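Local coordinates for ABC-type branched-chain amino acid transport systems periplasmic component-like protein (Thermomonospora curvata, PDB 4N03) that probably captures fatty acids such as palmitic acid outside the cell membrane as the substrate-binding component of an ABC transporter, at residues A[78-83]-A[90-95]; A[325-330]-A[344-349]; A[372-377]-A[382-387]. All coordinates share one frame; numbering follows the deposited sequence. Where two conformers were deposited one is given.

Contact 1 (A[78-83]-A[90-95])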
loop_
_atom_site.group_PDB
_atom_site.type_symbol
_atom_site.label_atom_id
_atom_site.label_comp_id
_atom_site.label_asym_id
_atom_site.label_seq_id
_atom_site.Cartn_x
_atom_site.Cartn_y
_atom_site.Cartn_z
ATOM N N VAL A 78 10.078 -16.708 -2.338
ATOM C CA VAL A 78 11.224 -16.462 -1.490
ATOM C C VAL A 78 11.128 -15.070 -0.909
ATOM O O VAL A 78 10.727 -14.135 -1.587
ATOM C CB VAL A 78 12.570 -16.668 -2.197
ATOM C CG1 VAL A 78 12.636 -18.061 -2.782
ATOM C CG2 VAL A 78 12.824 -15.659 -3.281
ATOM N N VAL A 79 11.411 -14.994 0.385
ATOM C CA VAL A 79 11.142 -13.802 1.162
ATOM C C VAL A 79 12.416 -13.215 1.688
ATOM O O VAL A 79 13.179 -13.912 2.354
ATOM C CB VAL A 79 10.173 -14.066 2.342
ATOM C CG1 VAL A 79 9.964 -12.826 3.177
ATOM C CG2 VAL A 79 8.867 -14.604 1.835
ATOM N N ARG A 80 12.617 -11.917 1.425
ATOM C CA ARG A 80 13.733 -11.146 1.960
ATOM C C ARG A 80 13.231 -9.920 2.721
ATOM O O ARG A 80 12.237 -9.303 2.351
ATOM C CB ARG A 80 14.690 -10.683 0.873
ATOM C CG ARG A 80 15.547 -11.782 0.276
ATOM C CD ARG A 80 16.667 -12.173 1.218
ATOM N NE ARG A 80 17.564 -13.093 0.543
ATOM C CZ ARG A 80 17.316 -14.380 0.381
ATOM N NH1 ARG A 80 16.215 -14.914 0.884
ATOM N NH2 ARG A 80 18.189 -15.124 -0.269
ATOM N N ASP A 81 13.937 -9.577 3.788
ATOM C CA ASP A 81 13.611 -8.450 4.681
ATOM C C ASP A 81 14.589 -7.313 4.438
ATOM O O ASP A 81 15.766 -7.450 4.763
ATOM C CB ASP A 81 13.671 -8.930 6.127
ATOM C CG ASP A 81 13.401 -7.841 7.125
ATOM O OD1 ASP A 81 12.839 -6.795 6.774
ATOM O OD2 ASP A 81 13.765 -8.009 8.294
ATOM N N HIS A 82 14.133 -6.189 3.870
ATOM C CA HIS A 82 14.991 -5.032 3.722
ATOM C C HIS A 82 14.946 -4.088 4.901
ATOM O O HIS A 82 15.700 -3.105 4.908
ATOM C CB HIS A 82 14.724 -4.277 2.412
ATOM C CG HIS A 82 13.329 -3.825 2.216
ATOM N ND1 HIS A 82 12.648 -3.029 3.119
ATOM C CD2 HIS A 82 12.506 -3.982 1.145
ATOM C CE1 HIS A 82 11.470 -2.725 2.607
ATOM N NE2 HIS A 82 11.353 -3.305 1.429
ATOM N N GLY A 83 14.070 -4.313 5.884
ATOM C CA GLY A 83 14.044 -3.536 7.106
ATOM C C GLY A 83 13.620 -2.083 6.905
ATOM O O GLY A 83 13.860 -1.213 7.736
ATOM N N VAL A 90 18.125 -2.816 -2.498
ATOM C CA VAL A 90 18.958 -2.992 -3.685
ATOM C C VAL A 90 19.798 -4.267 -3.673
ATOM O O VAL A 90 19.882 -5.003 -4.665
ATOM C CB VAL A 90 19.860 -1.811 -3.914
ATOM C CG1 VAL A 90 20.846 -2.044 -5.047
ATOM C CG2 VAL A 90 19.056 -0.549 -4.235
ATOM N N SER A 91 20.484 -4.476 -2.585
ATOM C CA SER A 91 21.242 -5.688 -2.374
ATOM C C SER A 91 20.347 -6.928 -2.532
ATOM O O SER A 91 20.708 -7.888 -3.202
ATOM C CB SER A 91 21.864 -5.647 -0.971
ATOM O OG SER A 91 22.675 -6.782 -0.754
ATOM N N ILE A 92 19.150 -6.889 -1.919
ATOM C CA ILE A 92 18.190 -7.988 -2.042
ATOM C C ILE A 92 17.758 -8.167 -3.483
ATOM O O ILE A 92 17.743 -9.253 -3.992
ATOM C CB ILE A 92 16.967 -7.775 -1.150
ATOM C CG1 ILE A 92 17.381 -8.071 0.302
ATOM C CG2 ILE A 92 15.788 -8.646 -1.584
ATOM C CD1 ILE A 92 16.452 -7.533 1.366
ATOM N N TYR A 93 17.463 -7.050 -4.173
ATOM C CA TYR A 93 17.055 -7.148 -5.555
ATOM C C TYR A 93 18.125 -7.893 -6.350
ATOM O O TYR A 93 17.826 -8.772 -7.145
ATOM C CB TYR A 93 16.767 -5.759 -6.143
ATOM C CG TYR A 93 16.283 -5.837 -7.570
ATOM C CD1 TYR A 93 17.193 -5.844 -8.620
ATOM C CD2 TYR A 93 14.958 -6.038 -7.867
ATOM C CE1 TYR A 93 16.760 -5.999 -9.931
ATOM C CE2 TYR A 93 14.522 -6.175 -9.177
ATOM C CZ TYR A 93 15.434 -6.152 -10.206
ATOM O OH TYR A 93 14.989 -6.326 -11.485
ATOM N N THR A 94 19.377 -7.548 -6.149
ATOM C CA THR A 94 20.430 -8.156 -6.969
ATOM C C THR A 94 20.614 -9.633 -6.607
ATOM O O THR A 94 21.071 -10.406 -7.450
ATOM C CB THR A 94 21.730 -7.416 -6.839
ATOM O OG1 THR A 94 22.165 -7.517 -5.519
ATOM C CG2 THR A 94 21.613 -5.980 -7.146
ATOM N N GLU A 95 20.234 -10.035 -5.397
ATOM C CA GLU A 95 20.264 -11.450 -4.991
ATOM C C GLU A 95 19.107 -12.266 -5.548
ATOM O O GLU A 95 19.160 -13.515 -5.596
ATOM C CB GLU A 95 20.153 -11.557 -3.484
ATOM C CG GLU A 95 21.287 -11.029 -2.654
ATOM C CD GLU A 95 20.998 -11.265 -1.178
ATOM O OE1 GLU A 95 20.409 -10.376 -0.493
ATOM O OE2 GLU A 95 21.282 -12.390 -0.705
#

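Contact 2 (A[325-330]-A[344-349])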
loop_
_atom_site.group_PDB
_atom_site.type_symbol
_atom_site.label_atom_id
_atom_site.label_comp_id
_atom_site.label_asym_id
_atom_site.label_seq_id
_atom_site.Cartn_x
_atom_site.Cartn_y
_atom_site.Cartn_z
ATOM N N LEU A 325 -0.195 -15.044 -14.253
ATOM C CA LEU A 325 0.500 -16.287 -14.518
ATOM C C LEU A 325 -0.390 -17.289 -15.263
ATOM O O LEU A 325 0.062 -17.969 -16.163
ATOM C CB LEU A 325 0.997 -16.936 -13.217
ATOM C CG LEU A 325 2.176 -16.257 -12.498
ATOM C CD1 LEU A 325 2.295 -16.753 -11.069
ATOM C CD2 LEU A 325 3.459 -16.523 -13.270
ATOM N N GLU A 326 -1.653 -17.345 -14.882
ATOM C CA GLU A 326 -2.587 -18.256 -15.533
ATOM C C GLU A 326 -2.809 -17.877 -17.002
ATOM O O GLU A 326 -2.858 -18.775 -17.875
ATOM C CB GLU A 326 -3.905 -18.276 -14.782
ATOM C CG GLU A 326 -3.826 -19.001 -13.450
ATOM C CD GLU A 326 -5.111 -18.887 -12.648
ATOM O OE1 GLU A 326 -5.915 -17.977 -12.922
ATOM O OE2 GLU A 326 -5.313 -19.732 -11.751
ATOM N N LYS A 327 -2.926 -16.589 -17.307
ATOM C CA LYS A 327 -3.102 -16.155 -18.696
ATOM C C LYS A 327 -1.818 -16.414 -19.486
ATOM O O LYS A 327 -1.840 -16.876 -20.644
ATOM C CB LYS A 327 -3.475 -14.674 -18.751
ATOM C CG LYS A 327 -4.918 -14.281 -18.422
ATOM C CD LYS A 327 -5.059 -12.761 -18.525
ATOM C CE LYS A 327 -6.311 -12.208 -17.883
ATOM N NZ LYS A 327 -6.116 -12.025 -16.428
ATOM N N ALA A 328 -0.663 -16.128 -18.884
ATOM C CA ALA A 328 0.601 -16.400 -19.551
ATOM C C ALA A 328 0.814 -17.874 -19.840
ATOM O O ALA A 328 1.283 -18.264 -20.898
ATOM C CB ALA A 328 1.731 -15.822 -18.736
ATOM N N CYS A 329 0.462 -18.729 -18.875
ATOM C CA CYS A 329 0.453 -20.186 -19.029
ATOM C C CYS A 329 -0.358 -20.612 -20.230
ATOM O O CYS A 329 0.080 -21.465 -21.028
ATOM C CB CYS A 329 -0.197 -20.846 -17.741
ATOM S SG CYS A 329 -0.847 -22.508 -17.913
ATOM N N ALA A 330 -1.556 -20.069 -20.329
ATOM C CA ALA A 330 -2.457 -20.448 -21.410
ATOM C C ALA A 330 -1.862 -20.037 -22.749
ATOM O O ALA A 330 -2.132 -20.677 -23.736
ATOM C CB ALA A 330 -3.813 -19.807 -21.216
ATOM N N ARG A 344 -1.089 -6.762 -18.278
ATOM C CA ARG A 344 -1.475 -5.458 -18.861
ATOM C C ARG A 344 -2.604 -5.593 -19.854
ATOM O O ARG A 344 -2.994 -4.573 -20.452
ATOM C CB ARG A 344 -0.304 -4.778 -19.537
ATOM C CG ARG A 344 0.801 -4.349 -18.592
ATOM C CD ARG A 344 0.636 -2.978 -18.065
ATOM N NE ARG A 344 1.558 -2.629 -17.001
ATOM C CZ ARG A 344 1.196 -2.021 -15.887
ATOM N NH1 ARG A 344 -0.037 -1.668 -15.669
ATOM N NH2 ARG A 344 2.120 -1.702 -14.994
ATOM N N SER A 345 -3.101 -6.806 -20.077
ATOM C CA SER A 345 -4.314 -7.047 -20.850
ATOM C C SER A 345 -5.580 -6.842 -20.058
ATOM O O SER A 345 -6.653 -6.774 -20.648
ATOM C CB SER A 345 -4.264 -8.411 -21.520
ATOM O OG SER A 345 -4.492 -9.461 -20.578
ATOM N N GLU A 346 -5.473 -6.654 -18.743
ATOM C CA GLU A 346 -6.670 -6.579 -17.867
ATOM C C GLU A 346 -7.115 -5.186 -17.628
ATOM O O GLU A 346 -6.434 -4.401 -16.904
ATOM C CB GLU A 346 -6.308 -7.261 -16.532
ATOM C CG GLU A 346 -7.402 -7.229 -15.492
ATOM C CD GLU A 346 -8.665 -7.888 -15.975
ATOM O OE1 GLU A 346 -9.567 -7.220 -16.480
ATOM O OE2 GLU A 346 -8.790 -9.130 -15.851
ATOM N N ALA A 347 -8.185 -4.761 -18.256
ATOM C CA ALA A 347 -8.783 -3.435 -18.107
ATOM C C ALA A 347 -9.793 -3.297 -16.979
ATOM O O ALA A 347 -10.192 -2.193 -16.626
ATOM C CB ALA A 347 -9.429 -2.996 -19.410
ATOM N N ASN A 348 -10.201 -4.388 -16.398
ATOM C CA ASN A 348 -11.360 -4.403 -15.486
ATOM C C ASN A 348 -11.161 -5.410 -14.378
ATOM O O ASN A 348 -11.961 -6.371 -14.192
ATOM C CB ASN A 348 -12.611 -4.769 -16.321
ATOM C CG ASN A 348 -13.914 -4.519 -15.612
ATOM O OD1 ASN A 348 -14.050 -3.554 -14.882
ATOM N ND2 ASN A 348 -14.918 -5.382 -15.874
ATOM N N ALA A 349 -10.163 -5.209 -13.552
ATOM C CA ALA A 349 -9.912 -6.124 -12.440
ATOM C C ALA A 349 -10.836 -5.806 -11.278
ATOM O O ALA A 349 -11.084 -4.678 -10.907
ATOM C CB ALA A 349 -8.485 -6.022 -11.983
HETATM O O HOH W 1 -7.112 -10.537 -14.466
#

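Contact 3 (A[372-377]-A[382-387])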
loop_
_atom_site.group_PDB
_atom_site.type_symbol
_atom_site.label_atom_id
_atom_site.label_comp_id
_atom_site.label_asym_id
_atom_site.label_seq_id
_atom_site.Cartn_x
_atom_site.Cartn_y
_atom_site.Cartn_z
ATOM N N ILE A 372 -12.387 6.475 3.544
ATOM C CA ILE A 372 -11.903 6.997 4.829
ATOM C C ILE A 372 -12.247 5.895 5.858
ATOM O O ILE A 372 -13.421 5.501 5.949
ATOM C CB ILE A 372 -12.548 8.313 5.241
ATOM C CG1 ILE A 372 -12.395 9.364 4.165
ATOM C CG2 ILE A 372 -11.975 8.751 6.598
ATOM C CD1 ILE A 372 -10.976 9.762 3.842
ATOM N N ILE A 373 -11.273 5.443 6.611
ATOM C CA ILE A 373 -11.452 4.441 7.641
ATOM C C ILE A 373 -11.025 5.026 8.972
ATOM O O ILE A 373 -10.329 6.038 9.040
ATOM C CB ILE A 373 -10.748 3.093 7.301
ATOM C CG1 ILE A 373 -9.266 3.169 7.455
ATOM C CG2 ILE A 373 -11.178 2.600 5.929
ATOM C CD1 ILE A 373 -8.583 1.859 7.256
ATOM N N LYS A 374 -11.396 4.363 10.064
ATOM C CA LYS A 374 -10.865 4.722 11.376
ATOM C C LYS A 374 -10.527 3.441 12.138
ATOM O O LYS A 374 -11.196 2.378 11.980
ATOM C CB LYS A 374 -11.822 5.559 12.190
ATOM C CG LYS A 374 -13.103 4.812 12.544
ATOM C CD LYS A 374 -14.077 5.635 13.357
ATOM C CE LYS A 374 -13.612 5.931 14.779
ATOM N NZ LYS A 374 -13.459 4.706 15.638
ATOM N N PRO A 375 -9.547 3.523 13.027
ATOM C CA PRO A 375 -9.313 2.455 13.994
ATOM C C PRO A 375 -10.545 2.148 14.837
ATOM O O PRO A 375 -11.274 3.059 15.222
ATOM C CB PRO A 375 -8.194 2.997 14.845
ATOM C CG PRO A 375 -7.485 3.951 13.973
ATOM C CD PRO A 375 -8.573 4.617 13.186
ATOM N N ASP A 376 -10.758 0.857 15.136
ATOM C CA ASP A 376 -11.891 0.376 15.964
ATOM C C ASP A 376 -11.530 -0.954 16.529
ATOM O O ASP A 376 -11.284 -1.865 15.782
ATOM C CB ASP A 376 -13.118 0.262 15.087
ATOM C CG ASP A 376 -14.411 0.029 15.866
ATOM O OD1 ASP A 376 -14.376 -0.371 17.062
ATOM O OD2 ASP A 376 -15.474 0.247 15.260
ATOM N N GLU A 377 -11.446 -1.034 17.832
ATOM C CA GLU A 377 -11.061 -2.283 18.451
ATOM C C GLU A 377 -12.138 -3.371 18.331
ATOM O O GLU A 377 -11.842 -4.554 18.442
ATOM C CB GLU A 377 -10.683 -2.023 19.905
ATOM C CG GLU A 377 -11.848 -1.759 20.848
ATOM C CD GLU A 377 -12.426 -0.334 20.825
ATOM O OE1 GLU A 377 -12.241 0.504 19.864
ATOM O OE2 GLU A 377 -13.089 -0.051 21.849
ATOM N N GLY A 382 -9.426 -4.417 12.948
ATOM C CA GLY A 382 -9.045 -3.242 13.734
ATOM C C GLY A 382 -9.424 -1.908 13.118
ATOM O O GLY A 382 -8.916 -0.883 13.555
ATOM N N ALA A 383 -10.345 -1.903 12.162
ATOM C CA ALA A 383 -10.711 -0.662 11.475
ATOM C C ALA A 383 -12.086 -0.829 10.870
ATOM O O ALA A 383 -12.478 -1.927 10.490
ATOM C CB ALA A 383 -9.699 -0.275 10.403
ATOM N N VAL A 384 -12.780 0.304 10.694
ATOM C CA VAL A 384 -14.102 0.315 10.049
ATOM C C VAL A 384 -14.147 1.444 9.032
ATOM O O VAL A 384 -13.488 2.483 9.173
ATOM C CB VAL A 384 -15.295 0.497 11.034
ATOM C CG1 VAL A 384 -15.476 -0.678 11.968
ATOM C CG2 VAL A 384 -15.217 1.745 11.864
ATOM N N ILE A 385 -14.974 1.256 8.023
ATOM C CA ILE A 385 -15.230 2.312 7.035
ATOM C C ILE A 385 -16.019 3.440 7.666
ATOM O O ILE A 385 -17.063 3.224 8.297
ATOM C CB ILE A 385 -15.993 1.702 5.843
ATOM C CG1 ILE A 385 -15.083 0.758 5.088
ATOM C CG2 ILE A 385 -16.512 2.803 4.921
ATOM C CD1 ILE A 385 -15.788 -0.112 4.048
ATOM N N VAL A 386 -15.527 4.662 7.488
ATOM C CA VAL A 386 -16.253 5.870 7.845
ATOM C C VAL A 386 -16.902 6.439 6.589
ATOM O O VAL A 386 -18.062 6.828 6.622
ATOM C CB VAL A 386 -15.302 6.906 8.506
ATOM C CG1 VAL A 386 -16.018 8.207 8.822
ATOM C CG2 VAL A 386 -14.795 6.288 9.805
ATOM N N GLU A 387 -16.153 6.477 5.485
ATOM C CA GLU A 387 -16.687 6.939 4.204
ATOM C C GLU A 387 -16.373 5.919 3.178
ATOM O O GLU A 387 -15.220 5.531 2.988
ATOM C CB GLU A 387 -16.066 8.280 3.820
ATOM C CG GLU A 387 -16.772 9.021 2.713
ATOM C CD GLU A 387 -18.123 9.529 3.140
ATOM O OE1 GLU A 387 -18.247 10.053 4.267
ATOM O OE2 GLU A 387 -19.033 9.462 2.320
#

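Contact 1 (A[78-83]-A[90-95])
Asp-81, whose backbone O lies 3.5 Å from CD1 of Ile-92, has a carboxylate gripped by several donors. Its OD1 takes the backbone N of Gly-83 at 2.9 Å, closing an Asx turn in which the donor meets the carboxylate from above its plane, and OD1 also bonds the backbone N of Leu-42, while OD2 pairs with OG1 of Thr-43. The turn ends strand 74-81 and starts the link to helix 86-96; Gly-83, with positive phi, fits it easily.

From the helix, Ile-92 supplies most of the apolar contact. Its CG2 presses on CB of Arg-80 at 3.4 Å, and its extended CG1 arm (chi2 163°) carries CD1 past Arg-80 to CB of His-82, 3.8 Å away. A branched side chain suits this place because its two arms serve separate residues, CG2 packing on Arg-80 in the strand and CD1 reaching His-82 just past its end. His-82 keeps its ring for polar partners elsewhere: NE2 bonds the backbone O of Leu-107, and ND1 bonds the N of Tyr-84.

Beyond its bend at chi2, Arg-80 turns the guanidinium edge to Glu-95, with NE 4.0 Å from OE2 and the two planes 55° apart. This long salt bridge, near the surface, probably adds only modest attraction, so between these two segments the apolar packing of Ile-92 probably contributes more than the charges.

Contact 2 (A[325-330]-A[344-349])
Lys-327 and Glu-346 meet through a shared water. NZ of Lys-327 donates to the water O at 2.7 Å, and the water in turn donates a hydrogen bond to OE2 of Glu-346 at 2.6 Å. The direct separation, NZ of Lys-327 to OE2 of Glu-346, is 4.0 Å, a long salt bridge, and the two side chains cross at about a right angle. Opposite charges joined in this way suit a surface site, where water can stay and little desolvation has to be paid for.

Behind the charged ends the lysine chain runs nearly straight until it bends at chi4 (83°), which swings NZ toward the water. Along the way its CD passes OG of Ser-345 at 3.9 Å, a touch of methylene on hydroxyl. That hydroxyl is engaged with the backbone O of Ala-342, just before the loop, and Ala-342 itself packs against Lys-327.

The glutamate is fixed from its own side. Its chain bends at chi2, and OE1 accepts the backbone N of Asn-348 at 2.9 Å through the lone pair facing away from OE2, with an N-H...O angle of 151°. Thus one carboxylate oxygen braces the loop while the other faces the water. Further out, Glu-346 bonds through its backbone to Phe-359, Arg-344 holds the backbone O atoms of Lys-139 and Phe-359, and Cys-329 ties the helix to Cys-71 by a disulfide. The whole is a water-bridged ion pair between the C-terminal end of helix 309-330 and the loop following helix 336-343, on the surface of a periplasmic-binding-protein fold.

Contact 3 (A[372-377]-A[382-387])
Val-384, on the same face of the hairpin, and Val-386 at the bulge both pack on the aliphatic part of Lys-374. CG2 of Val-386 lies 3.5 Å from CG of Lys-374, the two side chains crossing at about a right angle, whereas Val-384 lies alongside the lysine and points the same way, with its CG2 3.8 Å from the same CG. CG of Lys-374 stands between its backbone N and carbonyl carbon (chi1 64°), which lays the methylenes near both valines. The other side of the ladder is also apolar: CD1 of Ile-373 touches CB of Ala-383 at 4.0 Å. Beta-branched residues suit such extended strands, and the small Ala-383 methyl probably suits the place beside the isoleucine arm.

Backbone bonds knit the antiparallel strands together. Lys-374 and Val-384 form a hydrogen-bonded pair with both N-H...O links made, and Asp-376 N reaches Gly-382 O from well above the carbonyl plane. At the far end Val-386 and Glu-387 both face Ile-372 in a classic beta bulge: Ile-372 O accepts N of Val-386 at 2.7 Å and N of Glu-387 at 2.9 Å, while Ile-372 N donates a hydrogen bond to Glu-387 O. Trp-158 of helix 148-161 packs on both Ile-372 and Val-386.

Polar groups finish the edge. Bends at chi3 and chi4 curl Lys-374 so that NZ meets the backbone O of Pro-375 at 2.8 Å, and NZ also bonds O of Val-272. Asp-376 sets OD2 3.4 Å from CG1 of Val-384, while its OD1 takes the N of Lys-378 in the turn. The lysine therefore does two jobs, its methylenes packing on the valines while its ammonium binds two carbonyl oxygens, which lets a charged residue sit beside apolar side chains.

From the N terminus, contact 1 comes first, closing the short connection from strand 74-81 to helix 86-96 at the edge of the four-stranded parallel sheet. Much later, contact 2 closes the loop that holds helix 336-343, joining the end of helix 309-330 to the segment beyond it. Contact 3 follows as a beta hairpin, adding the last two strands to the seven-stranded mixed sheet. The three lie in series, neither nesting nor crossing, and none touches another: nearest atoms are about 12 Å apart for contacts 1 and 2 and about 16 Å for contacts 2 and 3. Contacts 1 and 3 sit on opposite sides of the chain's centre, each at a different sheet.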